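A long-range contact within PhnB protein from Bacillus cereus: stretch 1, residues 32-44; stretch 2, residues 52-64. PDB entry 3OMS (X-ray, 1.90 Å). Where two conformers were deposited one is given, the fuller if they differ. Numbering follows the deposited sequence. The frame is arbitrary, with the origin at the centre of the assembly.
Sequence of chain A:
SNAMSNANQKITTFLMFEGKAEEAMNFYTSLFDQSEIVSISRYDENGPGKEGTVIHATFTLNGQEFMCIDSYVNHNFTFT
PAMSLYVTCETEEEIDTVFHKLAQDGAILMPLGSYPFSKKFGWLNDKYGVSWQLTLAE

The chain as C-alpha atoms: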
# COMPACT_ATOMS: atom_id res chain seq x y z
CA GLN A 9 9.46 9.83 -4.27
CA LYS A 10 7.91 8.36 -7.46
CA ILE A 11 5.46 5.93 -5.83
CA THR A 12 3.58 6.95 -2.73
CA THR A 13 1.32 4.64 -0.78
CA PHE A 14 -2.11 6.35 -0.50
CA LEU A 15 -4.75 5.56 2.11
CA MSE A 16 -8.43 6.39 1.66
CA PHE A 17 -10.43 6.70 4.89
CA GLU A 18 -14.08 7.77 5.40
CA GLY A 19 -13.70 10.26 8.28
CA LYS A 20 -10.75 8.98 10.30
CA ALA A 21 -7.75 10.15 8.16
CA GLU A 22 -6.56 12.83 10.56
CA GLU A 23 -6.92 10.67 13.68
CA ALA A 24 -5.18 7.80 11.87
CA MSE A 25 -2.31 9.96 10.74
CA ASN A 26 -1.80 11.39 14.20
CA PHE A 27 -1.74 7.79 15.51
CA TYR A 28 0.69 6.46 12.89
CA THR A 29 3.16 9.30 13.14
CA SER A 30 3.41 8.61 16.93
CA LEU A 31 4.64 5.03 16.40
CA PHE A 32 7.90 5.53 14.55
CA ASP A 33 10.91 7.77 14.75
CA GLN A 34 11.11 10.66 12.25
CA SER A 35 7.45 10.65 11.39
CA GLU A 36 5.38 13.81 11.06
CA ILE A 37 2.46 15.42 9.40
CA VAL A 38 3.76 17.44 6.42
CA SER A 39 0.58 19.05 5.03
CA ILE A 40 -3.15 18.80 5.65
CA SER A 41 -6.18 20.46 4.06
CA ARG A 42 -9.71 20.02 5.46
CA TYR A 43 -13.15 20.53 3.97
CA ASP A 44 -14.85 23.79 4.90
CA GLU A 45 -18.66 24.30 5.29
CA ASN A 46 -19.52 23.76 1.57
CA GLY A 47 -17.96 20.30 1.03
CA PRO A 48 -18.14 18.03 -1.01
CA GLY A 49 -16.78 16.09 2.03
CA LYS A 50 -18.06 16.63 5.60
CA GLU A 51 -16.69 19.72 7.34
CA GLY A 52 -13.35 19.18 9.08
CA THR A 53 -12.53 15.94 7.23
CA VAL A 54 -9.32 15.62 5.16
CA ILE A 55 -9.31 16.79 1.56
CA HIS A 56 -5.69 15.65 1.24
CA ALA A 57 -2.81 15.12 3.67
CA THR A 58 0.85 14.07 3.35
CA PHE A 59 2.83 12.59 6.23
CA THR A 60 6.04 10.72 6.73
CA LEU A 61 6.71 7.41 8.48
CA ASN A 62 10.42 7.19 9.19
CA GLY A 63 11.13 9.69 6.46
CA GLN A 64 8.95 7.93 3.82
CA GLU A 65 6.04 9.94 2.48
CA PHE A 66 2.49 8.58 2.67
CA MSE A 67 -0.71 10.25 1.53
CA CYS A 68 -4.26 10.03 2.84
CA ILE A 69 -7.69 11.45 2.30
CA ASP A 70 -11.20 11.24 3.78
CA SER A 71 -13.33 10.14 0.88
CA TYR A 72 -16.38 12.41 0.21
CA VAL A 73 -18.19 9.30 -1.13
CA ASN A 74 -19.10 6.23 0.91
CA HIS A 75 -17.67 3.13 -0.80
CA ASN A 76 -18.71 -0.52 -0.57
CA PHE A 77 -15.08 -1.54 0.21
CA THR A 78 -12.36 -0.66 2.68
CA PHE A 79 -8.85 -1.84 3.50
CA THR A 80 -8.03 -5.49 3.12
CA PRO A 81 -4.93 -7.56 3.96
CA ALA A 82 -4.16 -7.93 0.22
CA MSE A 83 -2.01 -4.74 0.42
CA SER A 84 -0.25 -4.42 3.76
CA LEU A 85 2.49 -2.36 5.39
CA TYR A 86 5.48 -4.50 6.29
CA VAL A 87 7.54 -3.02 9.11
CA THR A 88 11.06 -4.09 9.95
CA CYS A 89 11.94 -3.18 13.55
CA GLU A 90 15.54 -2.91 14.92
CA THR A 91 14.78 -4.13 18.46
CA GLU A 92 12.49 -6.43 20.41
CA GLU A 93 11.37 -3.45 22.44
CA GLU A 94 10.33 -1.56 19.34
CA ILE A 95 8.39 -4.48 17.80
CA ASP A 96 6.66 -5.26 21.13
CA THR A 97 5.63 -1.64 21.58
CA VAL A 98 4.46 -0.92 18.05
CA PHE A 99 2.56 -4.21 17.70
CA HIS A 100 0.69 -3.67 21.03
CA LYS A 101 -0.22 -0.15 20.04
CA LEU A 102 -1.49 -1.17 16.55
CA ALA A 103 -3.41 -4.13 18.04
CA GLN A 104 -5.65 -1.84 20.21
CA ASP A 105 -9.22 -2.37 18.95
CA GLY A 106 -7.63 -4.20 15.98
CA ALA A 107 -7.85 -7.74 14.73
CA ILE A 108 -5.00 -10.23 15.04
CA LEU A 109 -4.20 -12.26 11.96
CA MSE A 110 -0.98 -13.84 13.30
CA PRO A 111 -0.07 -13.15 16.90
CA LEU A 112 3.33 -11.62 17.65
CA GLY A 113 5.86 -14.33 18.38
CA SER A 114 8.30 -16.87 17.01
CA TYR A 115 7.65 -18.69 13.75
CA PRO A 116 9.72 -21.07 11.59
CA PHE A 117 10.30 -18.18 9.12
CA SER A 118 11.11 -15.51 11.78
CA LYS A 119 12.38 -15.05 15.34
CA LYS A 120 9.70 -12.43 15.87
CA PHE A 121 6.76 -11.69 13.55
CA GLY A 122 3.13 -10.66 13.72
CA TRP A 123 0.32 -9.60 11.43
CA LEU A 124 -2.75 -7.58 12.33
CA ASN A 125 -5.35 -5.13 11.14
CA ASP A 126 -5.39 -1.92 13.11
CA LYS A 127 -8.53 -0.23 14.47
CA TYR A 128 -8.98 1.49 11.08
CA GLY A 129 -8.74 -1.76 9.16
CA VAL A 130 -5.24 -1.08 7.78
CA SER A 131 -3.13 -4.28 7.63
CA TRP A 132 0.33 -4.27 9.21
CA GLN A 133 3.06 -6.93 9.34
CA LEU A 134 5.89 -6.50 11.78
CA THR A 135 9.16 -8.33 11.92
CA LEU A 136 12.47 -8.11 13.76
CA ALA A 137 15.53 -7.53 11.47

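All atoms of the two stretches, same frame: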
# COMPACT_ATOMS: atom_id res chain seq x y z
N PHE A 32 6.58 5.70 15.12
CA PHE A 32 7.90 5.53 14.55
C PHE A 32 8.70 6.81 14.67
O PHE A 32 8.15 7.93 14.68
CB PHE A 32 7.79 5.15 13.05
CG PHE A 32 6.93 3.96 12.78
CD1 PHE A 32 7.39 2.68 13.06
CD2 PHE A 32 5.65 4.10 12.25
CE1 PHE A 32 6.57 1.57 12.84
CE2 PHE A 32 4.83 3.00 12.04
CZ PHE A 32 5.29 1.74 12.32
N ASP A 33 10.01 6.65 14.76
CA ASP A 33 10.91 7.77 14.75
C ASP A 33 10.81 8.48 13.41
O ASP A 33 10.58 7.83 12.39
CB ASP A 33 12.35 7.32 14.96
CG ASP A 33 13.13 8.32 15.70
OD1 ASP A 33 12.88 8.42 16.94
OD2 ASP A 33 13.96 9.03 15.06
N GLN A 34 11.02 9.80 13.44
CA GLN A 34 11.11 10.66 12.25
C GLN A 34 9.88 10.52 11.38
O GLN A 34 9.94 10.29 10.16
CB GLN A 34 12.39 10.40 11.49
CG GLN A 34 13.58 11.11 12.14
CD GLN A 34 14.86 10.49 11.74
OE1 GLN A 34 15.65 11.08 11.00
NE2 GLN A 34 15.10 9.27 12.22
N SER A 35 8.74 10.71 12.05
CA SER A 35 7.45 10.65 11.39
C SER A 35 6.66 11.89 11.76
O SER A 35 6.48 12.21 12.96
CB SER A 35 6.72 9.40 11.83
OG SER A 35 7.55 8.28 11.66
N GLU A 36 6.19 12.62 10.76
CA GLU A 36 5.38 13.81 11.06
C GLU A 36 4.38 14.11 9.98
O GLU A 36 4.52 13.70 8.82
CB GLU A 36 6.29 15.02 11.27
CG GLU A 36 7.42 15.06 10.35
CD GLU A 36 8.57 15.94 10.84
OE1 GLU A 36 8.75 16.18 12.05
OE2 GLU A 36 9.33 16.39 9.99
N ILE A 37 3.37 14.86 10.36
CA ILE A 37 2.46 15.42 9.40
C ILE A 37 3.19 16.53 8.65
O ILE A 37 3.87 17.33 9.26
CB ILE A 37 1.15 15.90 10.03
CG1 ILE A 37 0.40 14.66 10.62
CG2 ILE A 37 0.27 16.54 8.95
CD1 ILE A 37 -0.74 15.00 11.48
N VAL A 38 3.13 16.46 7.32
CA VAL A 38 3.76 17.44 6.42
C VAL A 38 2.78 18.55 6.03
O VAL A 38 3.08 19.76 6.13
CB VAL A 38 4.38 16.76 5.14
CG1 VAL A 38 4.87 17.84 4.16
CG2 VAL A 38 5.58 15.86 5.55
N SER A 39 1.61 18.13 5.52
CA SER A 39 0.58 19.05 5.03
C SER A 39 -0.78 18.45 5.25
O SER A 39 -0.94 17.22 5.21
CB SER A 39 0.78 19.36 3.54
OG SER A 39 0.73 18.21 2.72
N ILE A 40 -1.77 19.30 5.47
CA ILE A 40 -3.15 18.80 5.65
C ILE A 40 -4.12 19.88 5.24
O ILE A 40 -3.97 21.04 5.66
CB ILE A 40 -3.41 18.35 7.13
CG1 ILE A 40 -4.88 17.92 7.34
CG2 ILE A 40 -3.04 19.51 8.11
CD1 ILE A 40 -5.14 17.13 8.62
N SER A 41 -5.07 19.54 4.36
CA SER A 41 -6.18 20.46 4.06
C SER A 41 -7.49 19.75 4.39
O SER A 41 -7.61 18.53 4.20
CB SER A 41 -6.16 20.93 2.61
OG SER A 41 -5.99 19.81 1.76
N ARG A 42 -8.44 20.52 4.93
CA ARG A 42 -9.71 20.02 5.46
C ARG A 42 -10.87 20.73 4.80
O ARG A 42 -10.78 21.91 4.49
CB ARG A 42 -9.79 20.30 6.95
CG ARG A 42 -8.66 19.72 7.75
CD ARG A 42 -8.91 19.90 9.23
NE ARG A 42 -7.76 19.47 10.03
CZ ARG A 42 -6.71 20.24 10.32
NH1 ARG A 42 -6.63 21.47 9.86
NH2 ARG A 42 -5.71 19.76 11.08
N TYR A 43 -11.98 20.00 4.63
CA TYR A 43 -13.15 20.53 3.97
C TYR A 43 -13.74 21.62 4.84
O TYR A 43 -13.90 21.42 6.05
CB TYR A 43 -14.19 19.43 3.72
CG TYR A 43 -13.82 18.52 2.57
CD1 TYR A 43 -13.93 18.98 1.24
CD2 TYR A 43 -13.30 17.26 2.79
CE1 TYR A 43 -13.60 18.16 0.19
CE2 TYR A 43 -12.96 16.43 1.75
CZ TYR A 43 -13.11 16.89 0.45
OH TYR A 43 -12.75 16.06 -0.57
N ASP A 44 -14.06 22.74 4.22
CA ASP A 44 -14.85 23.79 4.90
C ASP A 44 -16.35 23.46 4.85
O ASP A 44 -16.73 22.33 4.52
CB ASP A 44 -14.55 25.17 4.29
CG ASP A 44 -15.09 25.31 2.88
OD1 ASP A 44 -14.48 26.08 2.13
OD2 ASP A 44 -16.08 24.63 2.53
N GLY A 52 -14.45 19.67 8.23
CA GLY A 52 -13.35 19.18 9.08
C GLY A 52 -12.62 17.92 8.65
O GLY A 52 -11.56 17.61 9.20
N THR A 53 -13.19 17.14 7.73
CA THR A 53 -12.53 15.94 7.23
C THR A 53 -11.42 16.32 6.23
O THR A 53 -11.40 17.44 5.69
CB THR A 53 -13.52 14.93 6.57
OG1 THR A 53 -14.02 15.48 5.34
CG2 THR A 53 -14.67 14.60 7.56
N VAL A 54 -10.52 15.37 5.98
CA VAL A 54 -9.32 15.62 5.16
C VAL A 54 -9.60 15.60 3.65
O VAL A 54 -10.02 14.57 3.07
CB VAL A 54 -8.21 14.63 5.52
CG1 VAL A 54 -6.96 14.75 4.57
CG2 VAL A 54 -7.79 14.81 6.99
N ILE A 55 -9.35 16.73 3.01
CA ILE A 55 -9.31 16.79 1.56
C ILE A 55 -8.10 15.99 1.05
O ILE A 55 -8.23 15.08 0.22
CB ILE A 55 -9.17 18.23 1.04
CG1 ILE A 55 -10.29 19.16 1.54
CG2 ILE A 55 -9.17 18.25 -0.49
CD1 ILE A 55 -10.08 20.66 1.08
N HIS A 56 -6.92 16.36 1.54
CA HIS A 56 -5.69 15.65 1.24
C HIS A 56 -4.72 15.94 2.37
O HIS A 56 -4.74 17.04 2.93
CB HIS A 56 -5.12 16.05 -0.13
CG HIS A 56 -4.79 17.51 -0.27
ND1 HIS A 56 -3.62 18.06 0.22
CD2 HIS A 56 -5.46 18.53 -0.87
CE1 HIS A 56 -3.59 19.35 -0.06
NE2 HIS A 56 -4.69 19.66 -0.72
N ALA A 57 -3.89 14.95 2.70
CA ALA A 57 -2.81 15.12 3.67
C ALA A 57 -1.62 14.26 3.28
O ALA A 57 -1.79 13.15 2.73
CB ALA A 57 -3.29 14.77 5.10
N THR A 58 -0.41 14.78 3.56
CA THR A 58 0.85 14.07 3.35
C THR A 58 1.53 13.98 4.69
O THR A 58 1.55 14.93 5.45
CB THR A 58 1.77 14.79 2.37
OG1 THR A 58 1.13 14.82 1.10
CG2 THR A 58 3.20 14.15 2.28
N PHE A 59 2.08 12.80 4.99
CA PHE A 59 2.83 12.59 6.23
C PHE A 59 3.96 11.66 5.97
O PHE A 59 3.95 10.92 4.97
CB PHE A 59 1.94 12.03 7.34
CG PHE A 59 1.30 10.71 7.04
CD1 PHE A 59 1.71 9.54 7.72
CD2 PHE A 59 0.20 10.63 6.16
CE1 PHE A 59 1.07 8.32 7.49
CE2 PHE A 59 -0.41 9.38 5.91
CZ PHE A 59 0.03 8.23 6.58
N THR A 60 4.94 11.65 6.87
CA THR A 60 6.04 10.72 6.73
C THR A 60 5.97 9.65 7.85
O THR A 60 5.48 9.90 8.95
CB THR A 60 7.39 11.41 6.80
OG1 THR A 60 7.48 12.13 8.05
CG2 THR A 60 7.60 12.33 5.60
N LEU A 61 6.41 8.44 7.51
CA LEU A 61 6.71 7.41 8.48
C LEU A 61 8.16 7.03 8.27
O LEU A 61 8.57 6.55 7.19
CB LEU A 61 5.75 6.23 8.30
CG LEU A 61 4.23 6.44 8.46
CD1 LEU A 61 3.46 5.13 8.18
CD2 LEU A 61 3.83 7.06 9.85
N ASN A 62 8.98 7.33 9.28
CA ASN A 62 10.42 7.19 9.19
C ASN A 62 10.97 7.79 7.93
O ASN A 62 11.78 7.16 7.25
CB ASN A 62 10.81 5.71 9.28
CG ASN A 62 12.28 5.48 9.71
OD1 ASN A 62 13.04 4.83 8.99
ND2 ASN A 62 12.68 6.01 10.86
N GLY A 63 10.55 9.00 7.60
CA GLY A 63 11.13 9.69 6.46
C GLY A 63 10.43 9.39 5.13
O GLY A 63 10.64 10.13 4.20
N GLN A 64 9.63 8.32 5.05
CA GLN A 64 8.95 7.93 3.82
C GLN A 64 7.60 8.62 3.75
O GLN A 64 6.86 8.58 4.69
CB GLN A 64 8.74 6.41 3.76
CG GLN A 64 8.01 5.90 2.51
CD GLN A 64 7.82 4.37 2.51
OE1 GLN A 64 8.32 3.67 3.39
NE2 GLN A 64 7.06 3.87 1.53
O HOH W 1 10.17 12.83 8.20
O HOH W 2 -1.50 17.61 1.54
O HOH W 3 -10.92 14.03 0.18

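Two antiparallel strands, 37-42 and the one ending at Leu61, carry this contact, their N-to-C directions 177° apart. The pairing is not a regular ladder: the register slips by one residue between Ile37 and Ser39 and again between Ser41 and Arg42. At the first bulge Thr58 O accepts from two successive amides, Val38 N at 2.9 Å and Ser39 N at 3.2 Å. Val38, at phi/psi -93/-53, leaves the extended conformation there, and its CA-to-CB bond points toward the partner stretch. In the t rotamer it brings CG2 to 4.1 Å from Thr60 CG2. At the second slip, Ile55 has the comparable backbone angles -67/-56, and its N donates to Ser41 O at 2.8 Å.

That corner lets Ile55 meet Tyr43. Both residues take chi1 m, and Ile55 CG1 sits 3.5 Å from the centroid of the Tyr43 ring (CG, CD1, CD2, CE1, CE2 and CZ), only 3° off the ring normal. The ring edge meets Thr53, with Tyr43 CD2 3.2 Å from OG1 of Thr53. Farther out, water 3 links Tyr43 OH (2.8 Å) to Ile55 O (2.9 Å), so the tyrosine combines an apolar face with a polar tip. Its backbone is equally engaged: Tyr43 N donates to Thr53 O and Gly52 N donates to Tyr43 O, each at 2.8 Å. Gly52, at phi/psi 85/-15, occupies a conformation in which a CB would be jammed against the preceding carbonyl.

One face of the paired strands carries Ser39, Ser41, His56 and Thr58. His56, chi1 p and chi2 81°, turns its ring back over Ser41, whose CB lies 4.1 Å from the centroid of that imidazole, over its face. Ser41, also p, donates from OG to the backbone O of His56 at 3.3 Å. Water 2 joins ND1 of His56, at 2.5 Å, to OG of Ser39, at 2.6 Å, tying together side chains from both strands.

Ile37, Ile40, Arg42, Val54, Ala57 and Phe59 lie on the other face. Ile40, extended as t,t, places CD1 3.9 Å from Val54 CG2, while its CB rests 4.1 Å from the CB of Ala57. Ile40 and Ala57 form a non-hydrogen-bonded pair, with CA of Ile40 and CA of Ala57 4.2 Å apart, a spacing typical of such pairs and close to the 4.3 Å between CA of Ile37 and CA of Phe59. Phe59 takes chi1 p, and the end of its side chain leads away from the partner stretch.

Near the Leu61-Gln64 type I' turn, side chains do backbone work. Thr60, chi1 p, uses OG1 to accept from Glu36 N at 3.0 Å, while Thr60 N donates to Glu36 O at 2.9 Å. Ser35, chi1 m, presents OG to Asn62 N at 2.9 Å. Asn62, at positive phi with chi1 t, returns to the first stretch through ND2, which donates to Asp33 O at 3.2 Å with a nearly straight 172° angle. Gly63 N adds a weak bond to Gln34 O at 2.9 Å.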